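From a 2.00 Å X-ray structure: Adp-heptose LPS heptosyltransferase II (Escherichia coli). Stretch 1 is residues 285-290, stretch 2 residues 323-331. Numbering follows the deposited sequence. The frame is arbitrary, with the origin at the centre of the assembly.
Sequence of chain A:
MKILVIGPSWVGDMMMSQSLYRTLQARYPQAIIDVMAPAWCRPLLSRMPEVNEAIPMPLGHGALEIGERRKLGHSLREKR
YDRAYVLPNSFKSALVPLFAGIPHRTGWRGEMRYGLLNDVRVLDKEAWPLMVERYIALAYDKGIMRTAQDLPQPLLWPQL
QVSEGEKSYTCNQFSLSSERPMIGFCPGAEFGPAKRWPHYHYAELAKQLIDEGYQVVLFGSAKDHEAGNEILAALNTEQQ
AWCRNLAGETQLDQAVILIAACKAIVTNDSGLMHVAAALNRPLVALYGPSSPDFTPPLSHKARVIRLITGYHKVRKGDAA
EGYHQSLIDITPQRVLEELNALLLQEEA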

ATOM      1  N   ALA A 285       3.140 -11.182   7.596  1.00 14.18           N
ATOM      2  CA  ALA A 285       2.250 -10.142   8.090  1.00 14.34           C
ATOM      3  C   ALA A 285       1.650 -10.535   9.439  1.00 16.00           C
ATOM      4  O   ALA A 285       0.980 -11.557   9.564  1.00 15.89           O
ATOM      5  N   LEU A 286       1.906  -9.705  10.446  1.00 15.83           N
ATOM      6  CA  LEU A 286       1.441  -9.953  11.806  1.00 15.44           C
ATOM      7  C   LEU A 286       0.143  -9.240  12.157  1.00 15.92           C
ATOM      8  O   LEU A 286       0.069  -8.006  12.138  1.00 16.91           O
ATOM      9  N   TYR A 287      -0.873 -10.026  12.497  1.00 15.18           N
ATOM     10  CA  TYR A 287      -2.184  -9.488  12.855  1.00 17.20           C
ATOM     11  C   TYR A 287      -2.561  -9.732  14.308  1.00 18.48           C
ATOM     12  O   TYR A 287      -2.208 -10.752  14.897  1.00 18.24           O
ATOM     13  N   GLY A 288      -3.296  -8.777  14.863  1.00 19.10           N
ATOM     14  CA  GLY A 288      -3.750  -8.875  16.233  1.00 19.50           C
ATOM     15  C   GLY A 288      -5.246  -8.609  16.299  1.00 21.32           C
ATOM     16  O   GLY A 288      -6.039  -9.484  15.947  1.00 21.80           O
ATOM     17  N   PRO A 289      -5.673  -7.410  16.723  1.00 21.45           N
ATOM     18  CA  PRO A 289      -7.107  -7.122  16.804  1.00 25.18           C
ATOM     19  C   PRO A 289      -7.824  -7.071  15.451  1.00 27.12           C
ATOM     20  O   PRO A 289      -9.027  -7.318  15.380  1.00 30.59           O
ATOM     21  N   SER A 290      -7.094  -6.758  14.382  1.00 27.47           N
ATOM     22  CA  SER A 290      -7.685  -6.687  13.044  1.00 26.61           C
ATOM     23  C   SER A 290      -7.485  -7.996  12.281  1.00 25.08           C
ATOM     24  O   SER A 290      -6.658  -8.821  12.659  1.00 25.04           O
ATOM     25  N   TYR A 323      -0.378  -1.545  23.126  1.00 21.38           N
ATOM     26  CA  TYR A 323      -0.298  -2.774  22.353  1.00 20.67           C
ATOM     27  C   TYR A 323      -1.431  -3.717  22.753  1.00 22.60           C
ATOM     28  O   TYR A 323      -1.972  -3.634  23.858  1.00 22.74           O
ATOM     29  N   HIS A 324      -1.766  -4.628  21.846  1.00 21.22           N
ATOM     30  CA  HIS A 324      -2.818  -5.601  22.080  1.00 21.11           C
ATOM     31  C   HIS A 324      -2.183  -6.928  22.472  1.00 20.85           C
ATOM     32  O   HIS A 324      -1.147  -7.314  21.930  1.00 21.45           O
ATOM     33  N   GLN A 325      -2.808  -7.626  23.414  1.00 20.97           N
ATOM     34  CA  GLN A 325      -2.280  -8.903  23.886  1.00 21.79           C
ATOM     35  C   GLN A 325      -2.069  -9.916  22.765  1.00 20.85           C
ATOM     36  O   GLN A 325      -1.117 -10.699  22.794  1.00 21.53           O
ATOM     37  N   SER A 326      -2.957  -9.898  21.777  1.00 20.22           N
ATOM     38  CA  SER A 326      -2.867 -10.837  20.659  1.00 20.30           C
ATOM     39  C   SER A 326      -1.571 -10.706  19.862  1.00 19.62           C
ATOM     40  O   SER A 326      -1.109 -11.678  19.265  1.00 22.04           O
ATOM     41  N   LEU A 327      -0.993  -9.507  19.847  1.00 19.42           N
ATOM     42  CA  LEU A 327       0.260  -9.270  19.136  1.00 18.41           C
ATOM     43  C   LEU A 327       1.437  -9.512  20.076  1.00 19.03           C
ATOM     44  O   LEU A 327       2.486 -10.010  19.662  1.00 17.33           O
ATOM     45  N   ILE A 328       1.264  -9.152  21.343  1.00 18.45           N
ATOM     46  CA  ILE A 328       2.304  -9.381  22.331  1.00 19.58           C
ATOM     47  C   ILE A 328       2.541 -10.893  22.411  1.00 19.30           C
ATOM     48  O   ILE A 328       3.675 -11.339  22.566  1.00 19.94           O
ATOM     49  N   ASP A 329       1.477 -11.682  22.268  1.00 19.16           N
ATOM     50  CA  ASP A 329       1.598 -13.140  22.342  1.00 21.18           C
ATOM     51  C   ASP A 329       2.283 -13.801  21.146  1.00 21.40           C
ATOM     52  O   ASP A 329       2.586 -14.993  21.188  1.00 21.80           O
ATOM     53  N   ILE A 330       2.519 -13.048  20.075  1.00 20.40           N
ATOM     54  CA  ILE A 330       3.219 -13.616  18.927  1.00 19.64           C
ATOM     55  C   ILE A 330       4.712 -13.451  19.212  1.00 20.56           C
ATOM     56  O   ILE A 330       5.234 -12.339  19.194  1.00 21.66           O
ATOM     57  N   THR A 331       5.390 -14.562  19.477  1.00 20.05           N
ATOM     58  CA  THR A 331       6.811 -14.532  19.814  1.00 21.26           C
ATOM     59  C   THR A 331       7.742 -14.353  18.627  1.00 20.51           C
ATOM     60  O   THR A 331       7.433 -14.760  17.513  1.00 21.71           O
TER

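Packing of residues 285-290, which begin in a strand, against the short helix and its flanks (323-331), which together bury 317 Å² without a direct hydrogen bond between them. A285 lies out of reach of the other stretch. L286 points toward the helix in the m,t rotamer, and its CB meets CD2 of L327 at 4.0 Å. L327 (m,t) leaves its backbone sideways, but its end comes nearer, so this one leucine reaches successive residues of stretch 1. The CA-to-CB bond of Y287 points away (chi1 m), and its carbonyl makes the contact: Y287 O lies 3.9 Å from L327 CD2 and 3.8 Å from CD1 of I330, an m,t side chain pointing toward the strand. Water 1 donates to Y287 O at 2.7 Å and to S326 O at 2.8 Å, bridging the two backbones. At G288 the two stretches come closest by CA spacing, G288 CA to S326 CA 4.9 Å. G288 CA sits 3.0 Å from S326 OG and 3.7 Å from L327 CG; a CB here would clash with both atoms, at 2.8 and 2.7 Å, and with its neighbour's P289 CD, so the absence of a side chain permits the close approach. S326 points in with chi1 p. P289 N is 3.5 Å from S326 OG but has no hydrogen to share. P289, set sideways, lays its CB over one face of the H324 ring, 4.1 Å from the centroid in a CH-pi contact, while its CD reaches L327 CD1 at 4.3 Å. H324 (chi1 t) points toward stretch 1 and caps the helix: S326 N donates to H324 ND1 at 3.1 Å. S290 (chi1 p) makes no contact across the interface; its OG is hydrogen-bonded elsewhere in the structure.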

ATOM      1  CB  ALA A 285       1.151  -9.884   7.069  1.00 13.68           C
ATOM      2  CB  LEU A 286       2.539  -9.549  12.786  1.00 14.37           C
ATOM      3  CG  LEU A 286       3.926 -10.073  12.393  1.00 15.17           C
ATOM      4  CD1 LEU A 286       4.941  -9.645  13.447  1.00 15.63           C
ATOM      5  CD2 LEU A 286       3.906 -11.604  12.264  1.00 13.46           C
ATOM      6  CB  TYR A 287      -3.268 -10.105  11.976  1.00 18.33           C
ATOM      7  CG  TYR A 287      -3.284  -9.604  10.555  1.00 18.87           C
ATOM      8  CD1 TYR A 287      -2.318 -10.015   9.632  1.00 18.96           C
ATOM      9  CD2 TYR A 287      -4.276  -8.723  10.127  1.00 17.35           C
ATOM     10  CE1 TYR A 287      -2.347  -9.558   8.315  1.00 19.09           C
ATOM     11  CE2 TYR A 287      -4.313  -8.263   8.816  1.00 18.79           C
ATOM     12  CZ  TYR A 287      -3.352  -8.683   7.916  1.00 18.48           C
ATOM     13  OH  TYR A 287      -3.401  -8.245   6.609  1.00 19.15           O
ATOM     14  CB  PRO A 289      -7.141  -5.790  17.543  1.00 23.26           C
ATOM     15  CG  PRO A 289      -5.902  -5.115  17.045  1.00 23.05           C
ATOM     16  CD  PRO A 289      -4.880  -6.234  17.124  1.00 22.44           C
ATOM     17  CB  SER A 290      -7.053  -5.539  12.252  1.00 25.87           C
ATOM     18  OG  SER A 290      -5.691  -5.808  11.940  1.00 28.62           O
ATOM     19  CB  TYR A 323       1.029  -3.480  22.616  1.00 18.50           C
ATOM     20  CG  TYR A 323       2.254  -2.737  22.127  1.00 18.75           C
ATOM     21  CD1 TYR A 323       2.390  -2.382  20.783  1.00 15.68           C
ATOM     22  CD2 TYR A 323       3.303  -2.442  22.994  1.00 17.66           C
ATOM     23  CE1 TYR A 323       3.546  -1.755  20.314  1.00 16.95           C
ATOM     24  CE2 TYR A 323       4.461  -1.820  22.540  1.00 17.72           C
ATOM     25  CZ  TYR A 323       4.579  -1.479  21.195  1.00 18.72           C
ATOM     26  OH  TYR A 323       5.734  -0.882  20.735  1.00 19.13           O
ATOM     27  CB  HIS A 324      -3.671  -5.769  20.817  1.00 20.89           C
ATOM     28  CG  HIS A 324      -5.009  -6.387  21.072  1.00 22.65           C
ATOM     29  ND1 HIS A 324      -5.190  -7.746  21.229  1.00 24.05           N
ATOM     30  CD2 HIS A 324      -6.229  -5.826  21.250  1.00 23.57           C
ATOM     31  CE1 HIS A 324      -6.460  -7.992  21.495  1.00 23.45           C
ATOM     32  NE2 HIS A 324      -7.112  -6.842  21.514  1.00 25.06           N
ATOM     33  CB  GLN A 325      -3.217  -9.508  24.936  1.00 22.98           C
ATOM     34  CG  GLN A 325      -2.602 -10.661  25.711  1.00 22.10           C
ATOM     35  CD  GLN A 325      -1.416 -10.212  26.538  1.00 23.28           C
ATOM     36  OE1 GLN A 325      -1.514  -9.249  27.300  1.00 25.12           O
ATOM     37  NE2 GLN A 325      -0.292 -10.905  26.398  1.00 21.24           N
ATOM     38  CB  SER A 326      -4.077 -10.676  19.727  1.00 18.60           C
ATOM     39  OG  SER A 326      -4.131  -9.385  19.148  1.00 24.01           O
ATOM     40  CB  LEU A 327       0.294  -7.845  18.572  1.00 16.89           C
ATOM     41  CG  LEU A 327      -0.321  -7.739  17.156  1.00 17.66           C
ATOM     42  CD1 LEU A 327      -0.629  -6.301  16.795  1.00 17.15           C
ATOM     43  CD2 LEU A 327       0.654  -8.342  16.148  1.00 17.12           C
ATOM     44  CB  ILE A 328       1.877  -8.840  23.719  1.00 18.83           C
ATOM     45  CG1 ILE A 328       1.877  -7.308  23.690  1.00 20.99           C
ATOM     46  CG2 ILE A 328       2.809  -9.365  24.802  1.00 21.91           C
ATOM     47  CD1 ILE A 328       1.233  -6.650  24.897  1.00 21.46           C
ATOM     48  CB  ASP A 329       0.225 -13.780  22.574  1.00 24.06           C
ATOM     49  CG  ASP A 329      -0.302 -13.534  23.982  1.00 27.83           C
ATOM     50  OD1 ASP A 329       0.490 -13.081  24.838  1.00 27.49           O
ATOM     51  OD2 ASP A 329      -1.496 -13.800  24.237  1.00 30.53           O
ATOM     52  CB  ILE A 330       2.852 -12.888  17.614  1.00 20.39           C
ATOM     53  CG1 ILE A 330       1.396 -13.188  17.248  1.00 19.92           C
ATOM     54  CG2 ILE A 330       3.786 -13.339  16.485  1.00 19.42           C
ATOM     55  CD1 ILE A 330       0.934 -12.561  15.942  1.00 22.47           C
ATOM     56  CB  THR A 331       7.240 -15.821  20.547  1.00 20.95           C
ATOM     57  OG1 THR A 331       7.279 -16.907  19.614  1.00 22.07           O
ATOM     58  CG2 THR A 331       6.255 -16.154  21.662  1.00 22.22           C
TER
HETATM   59  O   HOH W   1      -2.497 -12.467  16.968  1.00 17.47           O